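Local structure of exoribonuclease II, mitochondrial (Candida glabrata, 6F3H) at residues R389-I400 / R515-T526; H406-I414 / R423-P431. The protein degrades RNA from the 3' end as the exoribonuclease component of the mitochondrial RNA degradosome, in which it is tightly coupled to a helicase. The protein carries 1 engineered substitution. All coordinates share one frame; numbering follows the deposited sequence.

Contact 1: residues R389-I400 / R515-T526; sequences RYDFGDMPVFCI and RLGIVSNFPKVT
R515 and Y390 meet in a cation-pi contact: R515 CZ sits 4.2 Å from the centroid of the Y390 ring, almost on the ring normal. The two planes are 87° apart, so the guanidinium stands on edge over the ring and lowers NH1 onto it. Y390 takes this place with CG anti to its backbone N (chi1 180°), while its CD1 lies over the F392 ring, which also approaches one face of the R515 guanidinium. The R389 chain bends at chi3 (73°), laying one face of the guanidinium on L516 CB and aiming NE, nearly in plane, at G517 O at 3.1 Å; E489 supplies the opposing charge. Here the short, weakly bonded edge strand 390-391 runs alongside the end of strand 505-519 in parallel sense at one side of the five-stranded mixed sheet in the RNB domain, and F392 N donates to I518 O at 3.0 Å. Beyond a type II' turn from F392 to M395 the two chains continue side by side. N521 ND2 reaches D394 O at 2.7 Å, with the N521 amide stacked flat against the D394 carboxylate, and N521 O receives V397 N at 2.8 Å. V397 CB meets F522 CD1 at 3.7 Å, and its CG2 leans on V519 CB. C399 SG approaches the same F522 ring obliquely, and the nearest side-chain atom of C399 is about 5 Å from the magnesium ion.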
loop_
_atom_site.group_PDB
_atom_site.type_symbol
_atom_site.label_atom_id
_atom_site.label_comp_id
_atom_site.label_asym_id
_atom_site.label_seq_id
_atom_site.Cartn_x
_atom_site.Cartn_y
_atom_site.Cartn_z
ATOM N N ARG A 389 -22.580 11.804 -25.771
ATOM C CA ARG A 389 -22.715 10.644 -24.908
ATOM C C ARG A 389 -24.062 9.953 -25.067
ATOM O O ARG A 389 -25.102 10.616 -25.126
ATOM C CB ARG A 389 -22.553 11.105 -23.466
ATOM C CG ARG A 389 -21.512 12.184 -23.334
ATOM C CD ARG A 389 -21.465 12.709 -21.934
ATOM N NE ARG A 389 -20.857 11.756 -21.026
ATOM C CZ ARG A 389 -19.547 11.620 -20.883
ATOM N NH1 ARG A 389 -18.720 12.370 -21.604
ATOM N NH2 ARG A 389 -19.070 10.732 -20.028
ATOM N N TYR A 390 -24.049 8.619 -25.110
ATOM C CA TYR A 390 -25.291 7.843 -25.083
ATOM C C TYR A 390 -26.109 8.106 -23.814
ATOM O O TYR A 390 -25.565 8.104 -22.713
ATOM C CB TYR A 390 -24.946 6.365 -25.171
ATOM C CG TYR A 390 -26.141 5.450 -25.148
ATOM C CD1 TYR A 390 -26.741 5.077 -23.948
ATOM C CD2 TYR A 390 -26.675 4.950 -26.327
ATOM C CE1 TYR A 390 -27.837 4.237 -23.927
ATOM C CE2 TYR A 390 -27.766 4.104 -26.315
ATOM C CZ TYR A 390 -28.339 3.750 -25.115
ATOM O OH TYR A 390 -29.418 2.906 -25.107
ATOM N N ASP A 391 -27.425 8.304 -23.949
ATOM C CA ASP A 391 -28.281 8.502 -22.780
ATOM C C ASP A 391 -29.129 7.268 -22.499
ATOM O O ASP A 391 -29.912 6.835 -23.351
ATOM C CB ASP A 391 -29.202 9.715 -22.915
ATOM C CG ASP A 391 -29.823 10.130 -21.558
ATOM O OD1 ASP A 391 -30.178 9.237 -20.754
ATOM O OD2 ASP A 391 -29.933 11.348 -21.269
ATOM N N PHE A 392 -29.020 6.761 -21.269
ATOM C CA PHE A 392 -29.771 5.616 -20.781
ATOM C C PHE A 392 -31.133 6.020 -20.240
ATOM O O PHE A 392 -31.934 5.157 -19.863
ATOM C CB PHE A 392 -28.957 4.909 -19.701
ATOM C CG PHE A 392 -27.635 4.368 -20.195
ATOM C CD1 PHE A 392 -26.483 5.170 -20.177
ATOM C CD2 PHE A 392 -27.537 3.068 -20.695
ATOM C CE1 PHE A 392 -25.243 4.679 -20.653
ATOM C CE2 PHE A 392 -26.315 2.562 -21.160
ATOM C CZ PHE A 392 -25.164 3.362 -21.140
ATOM N N GLY A 393 -31.408 7.312 -20.215
ATOM C CA GLY A 393 -32.710 7.788 -19.822
ATOM C C GLY A 393 -33.016 7.547 -18.366
ATOM O O GLY A 393 -32.238 7.890 -17.467
ATOM N N ASP A 394 -34.170 6.945 -18.138
ATOM C CA ASP A 394 -34.717 6.748 -16.816
ATOM C C ASP A 394 -34.418 5.357 -16.330
ATOM O O ASP A 394 -34.858 4.971 -15.248
ATOM C CB ASP A 394 -36.230 6.982 -16.841
ATOM C CG ASP A 394 -36.809 7.197 -15.466
ATOM O OD1 ASP A 394 -36.384 8.163 -14.805
ATOM O OD2 ASP A 394 -37.701 6.413 -15.053
HETATM N N MSE A 395 -33.697 4.594 -17.124
HETATM C CA MSE A 395 -33.208 3.334 -16.673
HETATM C C MSE A 395 -32.549 3.498 -15.318
HETATM O O MSE A 395 -31.709 4.391 -15.134
HETATM C CB MSE A 395 -32.228 2.784 -17.664
HETATM C CG MSE A 395 -31.469 1.634 -17.122
HETATM SE SE MSE A 395 -30.066 1.108 -18.345
HETATM C CE MSE A 395 -30.285 -0.833 -18.214
ATOM N N PRO A 396 -32.954 2.646 -14.373
ATOM C CA PRO A 396 -32.492 2.767 -12.985
ATOM C C PRO A 396 -31.112 2.179 -12.787
ATOM O O PRO A 396 -30.796 1.078 -13.255
ATOM C CB PRO A 396 -33.522 1.966 -12.186
ATOM C CG PRO A 396 -34.151 1.064 -13.164
ATOM C CD PRO A 396 -33.767 1.444 -14.570
ATOM N N VAL A 397 -30.314 2.921 -12.019
ATOM C CA VAL A 397 -28.921 2.612 -11.728
ATOM C C VAL A 397 -28.756 2.425 -10.237
ATOM O O VAL A 397 -28.979 3.366 -9.468
ATOM C CB VAL A 397 -28.004 3.746 -12.180
ATOM C CG1 VAL A 397 -26.592 3.341 -11.998
ATOM C CG2 VAL A 397 -28.306 4.047 -13.619
ATOM N N PHE A 398 -28.249 1.264 -9.838
ATOM C CA PHE A 398 -28.067 0.925 -8.438
ATOM C C PHE A 398 -26.637 1.206 -7.967
ATOM O O PHE A 398 -25.689 0.549 -8.410
ATOM C CB PHE A 398 -28.408 -0.544 -8.227
ATOM C CG PHE A 398 -29.792 -0.936 -8.676
ATOM C CD1 PHE A 398 -30.907 -0.568 -7.934
ATOM C CD2 PHE A 398 -29.974 -1.733 -9.801
ATOM C CE1 PHE A 398 -32.178 -0.966 -8.328
ATOM C CE2 PHE A 398 -31.242 -2.136 -10.199
ATOM C CZ PHE A 398 -32.342 -1.755 -9.465
ATOM N N CYS A 399 -26.492 2.141 -7.022
ATOM C CA CYS A 399 -25.215 2.491 -6.391
ATOM C C CYS A 399 -25.217 1.967 -4.962
ATOM O O CYS A 399 -25.665 2.645 -4.032
ATOM C CB CYS A 399 -24.993 3.994 -6.426
ATOM S SG CYS A 399 -24.868 4.660 -8.100
ATOM N N ILE A 400 -24.697 0.756 -4.797
ATOM C CA ILE A 400 -24.756 0.036 -3.527
ATOM C C ILE A 400 -23.482 0.357 -2.761
ATOM O O ILE A 400 -22.450 -0.285 -2.953
ATOM C CB ILE A 400 -24.910 -1.455 -3.746
ATOM C CG1 ILE A 400 -25.967 -1.674 -4.807
ATOM C CG2 ILE A 400 -25.244 -2.133 -2.436
ATOM C CD1 ILE A 400 -26.240 -3.086 -5.038
ATOM N N ARG A 515 -19.000 2.814 -23.719
ATOM C CA ARG A 515 -19.608 4.055 -24.183
ATOM C C ARG A 515 -19.543 5.120 -23.110
ATOM O O ARG A 515 -19.598 4.817 -21.917
ATOM C CB ARG A 515 -21.086 3.936 -24.520
ATOM C CG ARG A 515 -21.422 3.207 -25.751
ATOM C CD ARG A 515 -22.934 3.054 -25.825
ATOM N NE ARG A 515 -23.343 1.745 -25.347
ATOM C CZ ARG A 515 -24.580 1.424 -25.011
ATOM N NH1 ARG A 515 -25.550 2.317 -25.097
ATOM N NH2 ARG A 515 -24.843 0.200 -24.592
ATOM N N LEU A 516 -19.477 6.374 -23.549
ATOM C CA LEU A 516 -19.644 7.515 -22.657
ATOM C C LEU A 516 -21.130 7.749 -22.508
ATOM O O LEU A 516 -21.801 8.012 -23.504
ATOM C CB LEU A 516 -18.976 8.768 -23.221
ATOM C CG LEU A 516 -17.467 8.775 -23.541
ATOM C CD1 LEU A 516 -17.018 10.168 -23.990
ATOM C CD2 LEU A 516 -16.576 8.261 -22.402
ATOM N N GLY A 517 -21.652 7.643 -21.291
ATOM C CA GLY A 517 -23.094 7.687 -21.140
ATOM C C GLY A 517 -23.672 8.809 -20.299
ATOM O O GLY A 517 -22.963 9.750 -19.930
ATOM N N ILE A 518 -24.981 8.734 -20.029
ATOM C CA ILE A 518 -25.675 9.622 -19.107
ATOM C C ILE A 518 -26.727 8.780 -18.415
ATOM O O ILE A 518 -27.314 7.870 -19.008
ATOM C CB ILE A 518 -26.352 10.844 -19.775
ATOM C CG1 ILE A 518 -25.358 11.683 -20.548
ATOM C CG2 ILE A 518 -27.043 11.748 -18.753
ATOM C CD1 ILE A 518 -26.023 12.700 -21.435
ATOM N N VAL A 519 -26.964 9.089 -17.151
ATOM C CA VAL A 519 -27.930 8.376 -16.339
ATOM C C VAL A 519 -28.514 9.400 -15.389
ATOM O O VAL A 519 -27.912 10.442 -15.133
ATOM C CB VAL A 519 -27.261 7.228 -15.554
ATOM C CG1 VAL A 519 -26.654 6.197 -16.486
ATOM C CG2 VAL A 519 -26.205 7.797 -14.661
ATOM N N SER A 520 -29.707 9.130 -14.879
ATOM C CA SER A 520 -30.222 10.102 -13.926
ATOM C C SER A 520 -31.167 9.470 -12.928
ATOM O O SER A 520 -31.565 10.115 -11.957
ATOM C CB SER A 520 -30.920 11.245 -14.655
ATOM O OG SER A 520 -31.574 10.767 -15.820
ATOM N N ASN A 521 -31.521 8.214 -13.125
ATOM C CA ASN A 521 -32.451 7.569 -12.216
ATOM C C ASN A 521 -31.637 6.686 -11.296
ATOM O O ASN A 521 -31.233 5.591 -11.680
ATOM C CB ASN A 521 -33.488 6.764 -12.981
ATOM C CG ASN A 521 -34.513 6.115 -12.069
ATOM O OD1 ASN A 521 -34.729 6.556 -10.931
ATOM N ND2 ASN A 521 -35.149 5.058 -12.562
ATOM N N PHE A 522 -31.432 7.149 -10.066
ATOM C CA PHE A 522 -30.612 6.458 -9.063
ATOM C C PHE A 522 -31.461 6.037 -7.866
ATOM O O PHE A 522 -31.685 6.847 -6.952
ATOM C CB PHE A 522 -29.477 7.346 -8.554
ATOM C CG PHE A 522 -28.446 7.731 -9.573
ATOM C CD1 PHE A 522 -27.629 6.783 -10.179
ATOM C CD2 PHE A 522 -28.257 9.077 -9.874
ATOM C CE1 PHE A 522 -26.666 7.176 -11.096
ATOM C CE2 PHE A 522 -27.305 9.464 -10.777
ATOM C CZ PHE A 522 -26.505 8.513 -11.384
ATOM N N PRO A 523 -31.910 4.783 -7.796
ATOM C CA PRO A 523 -32.549 4.284 -6.567
ATOM C C PRO A 523 -31.641 4.356 -5.326
ATOM O O PRO A 523 -30.444 4.038 -5.378
ATOM C CB PRO A 523 -32.896 2.838 -6.932
ATOM C CG PRO A 523 -33.100 2.887 -8.401
ATOM C CD PRO A 523 -32.078 3.843 -8.920
ATOM N N LYS A 524 -32.225 4.792 -4.197
ATOM C CA LYS A 524 -31.496 4.929 -2.934
ATOM C C LYS A 524 -31.267 3.570 -2.285
ATOM O O LYS A 524 -32.222 2.921 -1.846
ATOM C CB LYS A 524 -32.258 5.837 -1.974
ATOM N N VAL A 525 -29.996 3.179 -2.143
ATOM C CA VAL A 525 -29.658 1.810 -1.771
ATOM C C VAL A 525 -28.372 1.790 -0.969
ATOM O O VAL A 525 -27.454 2.582 -1.192
ATOM C CB VAL A 525 -29.516 0.887 -3.001
ATOM C CG1 VAL A 525 -30.858 0.434 -3.443
ATOM C CG2 VAL A 525 -28.789 1.608 -4.132
ATOM N N THR A 526 -28.310 0.832 -0.062
ATOM C CA THR A 526 -27.151 0.546 0.749
ATOM C C THR A 526 -26.987 -0.962 0.748
ATOM O O THR A 526 -27.930 -1.695 0.451
ATOM C CB THR A 526 -27.343 1.056 2.171
ATOM O OG1 THR A 526 -28.476 0.392 2.744
ATOM C CG2 THR A 526 -27.601 2.536 2.160
HETATM O O HOH W 1 -30.534 10.070 -18.118
HETATM O O HOH W 2 -27.910 5.122 -3.705
#

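Contact 2: residues H406-I414 / R423-P431; sequences HEINDGISI and RIHIHIADP. Engineered in segment 406-414: N409 (natural residue Asp). With MG (magnesium ion), chain E; nucleotides of chain C.
S413 and H427 join the two strands of an antiparallel beta hairpin, 410-416 with 421-429, at the edge of the RNB-domain sheet. This hairpin carries the magnesium ligand D410 at one end, where strand 410-416 begins. G411 and H427 form one hydrogen-bonded pair and S413 and H425 the next, and A429 N closes the ladder on N409 O at 2.9 Å. On one face, I412 lies alongside I426 and I414 alongside I424, with I414 CG1 3.5 Å from I424 CD1; helix 543-567 covers I412 and I414. The other face is polar. S413 CB lies 3.5 Å from H427 NE2, and OG, placed beside the backbone N by chi1 -63°, receives NE2 in the plane of the imidazole at 3.0 Å. The same OG bonds to P396 O, while S492 holds H427 ND1, fixing the rotation of the ring from both nitrogens.

At the other end lies the magnesium site. RNA chain C is gripped there by backbone amides: E407 N bonds to O3' of its nucleotide C6 at 2.6 Å, and N409 N to OP1 of C6 at 2.9 Å. Residue 409 is an engineered asparagine in place of aspartate; its ND2 makes a weak bond to that OP1, and its OD1 accepts from M700 N. D401 is the second protein ligand of the magnesium ion, and D410 OD1 binds the metal at 2.3 Å.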
loop_
_atom_site.group_PDB
_atom_site.type_symbol
_atom_site.label_atom_id
_atom_site.label_comp_id
_atom_site.label_asym_id
_atom_site.label_seq_id
_atom_site.Cartn_x
_atom_site.Cartn_y
_atom_site.Cartn_z
ATOM N N HIS A 406 -17.839 8.095 0.669
ATOM C CA HIS A 406 -17.350 9.381 0.190
ATOM C C HIS A 406 -17.477 9.529 -1.318
ATOM O O HIS A 406 -18.150 10.438 -1.809
ATOM C CB HIS A 406 -15.890 9.557 0.589
ATOM C CG HIS A 406 -15.671 9.533 2.061
ATOM N ND1 HIS A 406 -15.600 8.359 2.777
ATOM C CD2 HIS A 406 -15.529 10.535 2.959
ATOM C CE1 HIS A 406 -15.408 8.637 4.054
ATOM N NE2 HIS A 406 -15.362 9.951 4.191
ATOM N N GLU A 407 -16.838 8.645 -2.065
ATOM C CA GLU A 407 -16.849 8.683 -3.513
ATOM C C GLU A 407 -17.687 7.523 -4.005
ATOM O O GLU A 407 -17.462 6.372 -3.614
ATOM C CB GLU A 407 -15.439 8.577 -4.100
ATOM C CG GLU A 407 -14.499 9.717 -3.751
ATOM C CD GLU A 407 -13.293 9.267 -2.943
ATOM O OE1 GLU A 407 -12.175 9.754 -3.234
ATOM O OE2 GLU A 407 -13.457 8.413 -2.039
ATOM N N ILE A 408 -18.643 7.830 -4.864
ATOM C CA ILE A 408 -19.479 6.828 -5.503
ATOM C C ILE A 408 -18.951 6.674 -6.919
ATOM O O ILE A 408 -19.186 7.548 -7.755
ATOM C CB ILE A 408 -20.957 7.240 -5.492
ATOM C CG1 ILE A 408 -21.278 7.998 -4.207
ATOM C CG2 ILE A 408 -21.864 6.033 -5.610
ATOM C CD1 ILE A 408 -21.011 7.200 -2.930
ATOM N N ASN A 409 -18.266 5.552 -7.195
ATOM C CA ASN A 409 -17.590 5.318 -8.464
ATOM C C ASN A 409 -18.380 4.411 -9.396
ATOM O O ASN A 409 -18.100 4.382 -10.598
ATOM C CB ASN A 409 -16.217 4.621 -8.244
ATOM C CG ASN A 409 -15.121 5.536 -7.703
ATOM O OD1 ASN A 409 -14.522 6.321 -8.442
ATOM N ND2 ASN A 409 -14.804 5.380 -6.430
ATOM N N ASP A 410 -19.392 3.715 -8.882
ATOM C CA ASP A 410 -19.992 2.553 -9.527
ATOM C C ASP A 410 -21.517 2.546 -9.462
ATOM O O ASP A 410 -22.105 2.897 -8.439
ATOM C CB ASP A 410 -19.475 1.298 -8.818
ATOM C CG ASP A 410 -19.810 1.294 -7.308
ATOM O OD1 ASP A 410 -19.934 2.393 -6.721
ATOM O OD2 ASP A 410 -19.857 0.227 -6.660
ATOM N N GLY A 411 -22.148 2.081 -10.535
ATOM C CA GLY A 411 -23.562 1.736 -10.509
ATOM C C GLY A 411 -23.819 0.549 -11.414
ATOM O O GLY A 411 -23.073 0.302 -12.360
ATOM N N ILE A 412 -24.894 -0.181 -11.129
ATOM C CA ILE A 412 -25.278 -1.356 -11.908
ATOM C C ILE A 412 -26.683 -1.193 -12.474
ATOM O O ILE A 412 -27.598 -0.726 -11.783
ATOM C CB ILE A 412 -25.226 -2.634 -11.054
ATOM C CG1 ILE A 412 -24.005 -2.615 -10.155
ATOM C CG2 ILE A 412 -25.220 -3.857 -11.923
ATOM C CD1 ILE A 412 -23.949 -3.800 -9.258
ATOM N N SER A 413 -26.866 -1.658 -13.708
ATOM C CA SER A 413 -28.158 -1.651 -14.370
ATOM C C SER A 413 -28.307 -2.957 -15.121
ATOM O O SER A 413 -27.342 -3.442 -15.719
ATOM C CB SER A 413 -28.279 -0.465 -15.317
ATOM O OG SER A 413 -28.219 0.753 -14.588
ATOM N N ILE A 414 -29.501 -3.545 -15.049
ATOM C CA ILE A 414 -29.792 -4.785 -15.754
ATOM C C ILE A 414 -31.051 -4.622 -16.587
ATOM O O ILE A 414 -31.994 -3.913 -16.208
ATOM C CB ILE A 414 -29.920 -5.987 -14.797
ATOM C CG1 ILE A 414 -30.197 -7.265 -15.575
ATOM C CG2 ILE A 414 -30.998 -5.772 -13.806
ATOM C CD1 ILE A 414 -30.136 -8.477 -14.736
ATOM N N ARG A 423 -29.024 -8.219 -20.108
ATOM C CA ARG A 423 -28.011 -7.251 -20.492
ATOM C C ARG A 423 -27.648 -6.403 -19.290
ATOM O O ARG A 423 -28.523 -5.959 -18.535
ATOM C CB ARG A 423 -28.457 -6.331 -21.620
ATOM C CG ARG A 423 -27.422 -5.238 -21.872
ATOM C CD ARG A 423 -27.773 -4.310 -23.006
ATOM N NE ARG A 423 -28.285 -5.023 -24.168
ATOM C CZ ARG A 423 -29.431 -4.727 -24.772
ATOM N NH1 ARG A 423 -30.175 -3.729 -24.321
ATOM N NH2 ARG A 423 -29.831 -5.425 -25.824
ATOM N N ILE A 424 -26.348 -6.187 -19.121
ATOM C CA ILE A 424 -25.805 -5.536 -17.946
ATOM C C ILE A 424 -25.056 -4.278 -18.322
ATOM O O ILE A 424 -24.306 -4.251 -19.302
ATOM C CB ILE A 424 -24.893 -6.489 -17.185
ATOM C CG1 ILE A 424 -25.599 -7.833 -17.126
ATOM C CG2 ILE A 424 -24.594 -5.896 -15.862
ATOM C CD1 ILE A 424 -26.847 -7.813 -16.264
ATOM N N HIS A 425 -25.241 -3.251 -17.505
ATOM C CA HIS A 425 -24.592 -1.970 -17.689
ATOM C C HIS A 425 -23.924 -1.570 -16.400
ATOM O O HIS A 425 -24.578 -1.492 -15.356
ATOM C CB HIS A 425 -25.587 -0.913 -18.101
ATOM C CG HIS A 425 -26.271 -1.219 -19.390
ATOM N ND1 HIS A 425 -25.745 -0.859 -20.613
ATOM C CD2 HIS A 425 -27.436 -1.854 -19.647
ATOM C CE1 HIS A 425 -26.569 -1.249 -21.567
ATOM N NE2 HIS A 425 -27.602 -1.852 -21.007
ATOM N N ILE A 426 -22.635 -1.295 -16.488
ATOM C CA ILE A 426 -21.842 -0.863 -15.358
ATOM C C ILE A 426 -21.436 0.552 -15.639
ATOM O O ILE A 426 -20.653 0.812 -16.559
ATOM C CB ILE A 426 -20.623 -1.749 -15.160
ATOM C CG1 ILE A 426 -21.055 -3.180 -15.379
ATOM C CG2 ILE A 426 -20.066 -1.556 -13.774
ATOM C CD1 ILE A 426 -22.044 -3.632 -14.327
ATOM N N HIS A 427 -21.966 1.460 -14.851
ATOM C CA HIS A 427 -21.738 2.871 -15.071
ATOM C C HIS A 427 -20.732 3.332 -14.052
ATOM O O HIS A 427 -20.983 3.276 -12.848
ATOM C CB HIS A 427 -23.021 3.675 -14.962
ATOM C CG HIS A 427 -24.162 3.012 -15.636
ATOM N ND1 HIS A 427 -24.249 2.925 -17.004
ATOM C CD2 HIS A 427 -25.273 2.422 -15.139
ATOM C CE1 HIS A 427 -25.354 2.277 -17.317
ATOM N NE2 HIS A 427 -25.998 1.968 -16.205
ATOM N N ILE A 428 -19.600 3.772 -14.543
ATOM C CA ILE A 428 -18.508 4.206 -13.709
ATOM C C ILE A 428 -18.491 5.718 -13.801
ATOM O O ILE A 428 -18.661 6.275 -14.891
ATOM C CB ILE A 428 -17.198 3.587 -14.217
ATOM C CG1 ILE A 428 -17.221 2.082 -14.001
ATOM C CG2 ILE A 428 -16.058 4.145 -13.441
ATOM C CD1 ILE A 428 -17.914 1.675 -12.722
ATOM N N ALA A 429 -18.314 6.384 -12.669
ATOM C CA ALA A 429 -18.188 7.830 -12.729
ATOM C C ALA A 429 -17.083 8.196 -13.713
ATOM O O ALA A 429 -16.160 7.407 -13.948
ATOM C CB ALA A 429 -17.892 8.393 -11.347
ATOM N N ASP A 430 -17.135 9.384 -14.296
ATOM C CA ASP A 430 -16.168 9.752 -15.321
ATOM C C ASP A 430 -15.394 10.974 -14.864
ATOM O O ASP A 430 -15.586 12.088 -15.370
ATOM C CB ASP A 430 -16.823 10.005 -16.673
ATOM C CG ASP A 430 -15.832 10.479 -17.684
ATOM O OD1 ASP A 430 -14.742 9.867 -17.748
ATOM O OD2 ASP A 430 -16.129 11.460 -18.395
ATOM N N PRO A 431 -14.494 10.797 -13.912
ATOM C CA PRO A 431 -13.676 11.929 -13.512
ATOM C C PRO A 431 -12.676 12.301 -14.589
ATOM O O PRO A 431 -12.281 13.469 -14.678
ATOM C CB PRO A 431 -13.027 11.443 -12.215
ATOM C CG PRO A 431 -12.937 9.975 -12.389
ATOM C CD PRO A 431 -14.065 9.544 -13.279
HETATM MG MG MG E . -20.279 2.031 -4.512
ATOM P P C C 6 -16.464 2.740 -4.503
ATOM O OP1 C C 6 -17.364 3.709 -5.142
ATOM O OP2 C C 6 -15.234 2.281 -5.169
ATOM O "O5'" C C 6 -16.135 3.396 -3.108
ATOM C "C5'" C C 6 -17.192 3.673 -2.203
ATOM C "C4'" C C 6 -16.682 4.045 -0.830
ATOM O "O4'" C C 6 -16.118 2.894 -0.147
ATOM C "C3'" C C 6 -15.562 5.057 -0.763
ATOM O "O3'" C C 6 -15.978 6.383 -1.011
ATOM C "C2'" C C 6 -15.083 4.856 0.650
ATOM O "O2'" C C 6 -16.066 5.361 1.524
ATOM C "C1'" C C 6 -15.133 3.333 0.757
ATOM N N1 C C 6 -13.815 2.710 0.445
ATOM C C2 C C 6 -12.864 2.618 1.490
ATOM O O2 C C 6 -13.156 3.018 2.617
ATOM N N3 C C 6 -11.633 2.094 1.324
ATOM C C4 C C 6 -11.312 1.663 0.125
ATOM N N4 C C 6 -10.086 1.141 0.006
ATOM C C5 C C 6 -12.240 1.735 -0.969
ATOM C C6 C C 6 -13.456 2.263 -0.784
ATOM P P A C 5 -14.191 -2.104 -6.385
ATOM O OP1 A C 5 -14.531 -1.485 -7.686
ATOM O OP2 A C 5 -12.776 -2.072 -5.917
ATOM O "O5'" A C 5 -15.061 -1.364 -5.292
ATOM C "C5'" A C 5 -16.465 -1.325 -5.439
ATOM C "C4'" A C 5 -17.162 -0.944 -4.164
ATOM O "O4'" A C 5 -16.925 -1.949 -3.150
ATOM C "C3'" A C 5 -16.720 0.354 -3.514
ATOM O "O3'" A C 5 -17.337 1.478 -4.098
ATOM C "C2'" A C 5 -17.132 0.139 -2.072
ATOM O "O2'" A C 5 -18.535 0.308 -1.930
ATOM C "C1'" A C 5 -16.795 -1.335 -1.895
ATOM N N9 A C 5 -15.403 -1.471 -1.498
ATOM C C8 A C 5 -14.288 -1.674 -2.273
ATOM N N7 A C 5 -13.170 -1.699 -1.592
ATOM C C5 A C 5 -13.610 -1.477 -0.300
ATOM C C6 A C 5 -12.928 -1.395 0.913
ATOM N N6 A C 5 -11.599 -1.525 1.016
ATOM N N1 A C 5 -13.683 -1.167 2.016
ATOM C C2 A C 5 -15.018 -1.038 1.902
ATOM N N3 A C 5 -15.785 -1.100 0.816
ATOM C C4 A C 5 -14.986 -1.323 -0.236
HETATM O O HOH W 3 -20.681 0.267 -5.276
HETATM O O HOH W 4 -20.948 2.829 -6.193
#

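Read from the N terminus, the chain enters contact 1 at 389-400, passes through D401 into 406-414, and turns back through 423-431, so contact 2 closes a loop of eight residues. Strand 488-499 follows, and then strand 505-519 leads into 515-526, which returns to 389-400 and closes contact 1 across 114 residues. Contact 2 is therefore nested within the loop of contact 1. Strands 390-391 and 410-416 are the two outermost strands of one mixed sheet, yet the chain beyond 390-391 bends round to the hairpin: F398 N probably bonds to I412 O on its edge strand, and M395 packs on H425 of the neighbouring strand. Segment 389-400 thereby ties strand 505-519 to the hairpin carrying D410.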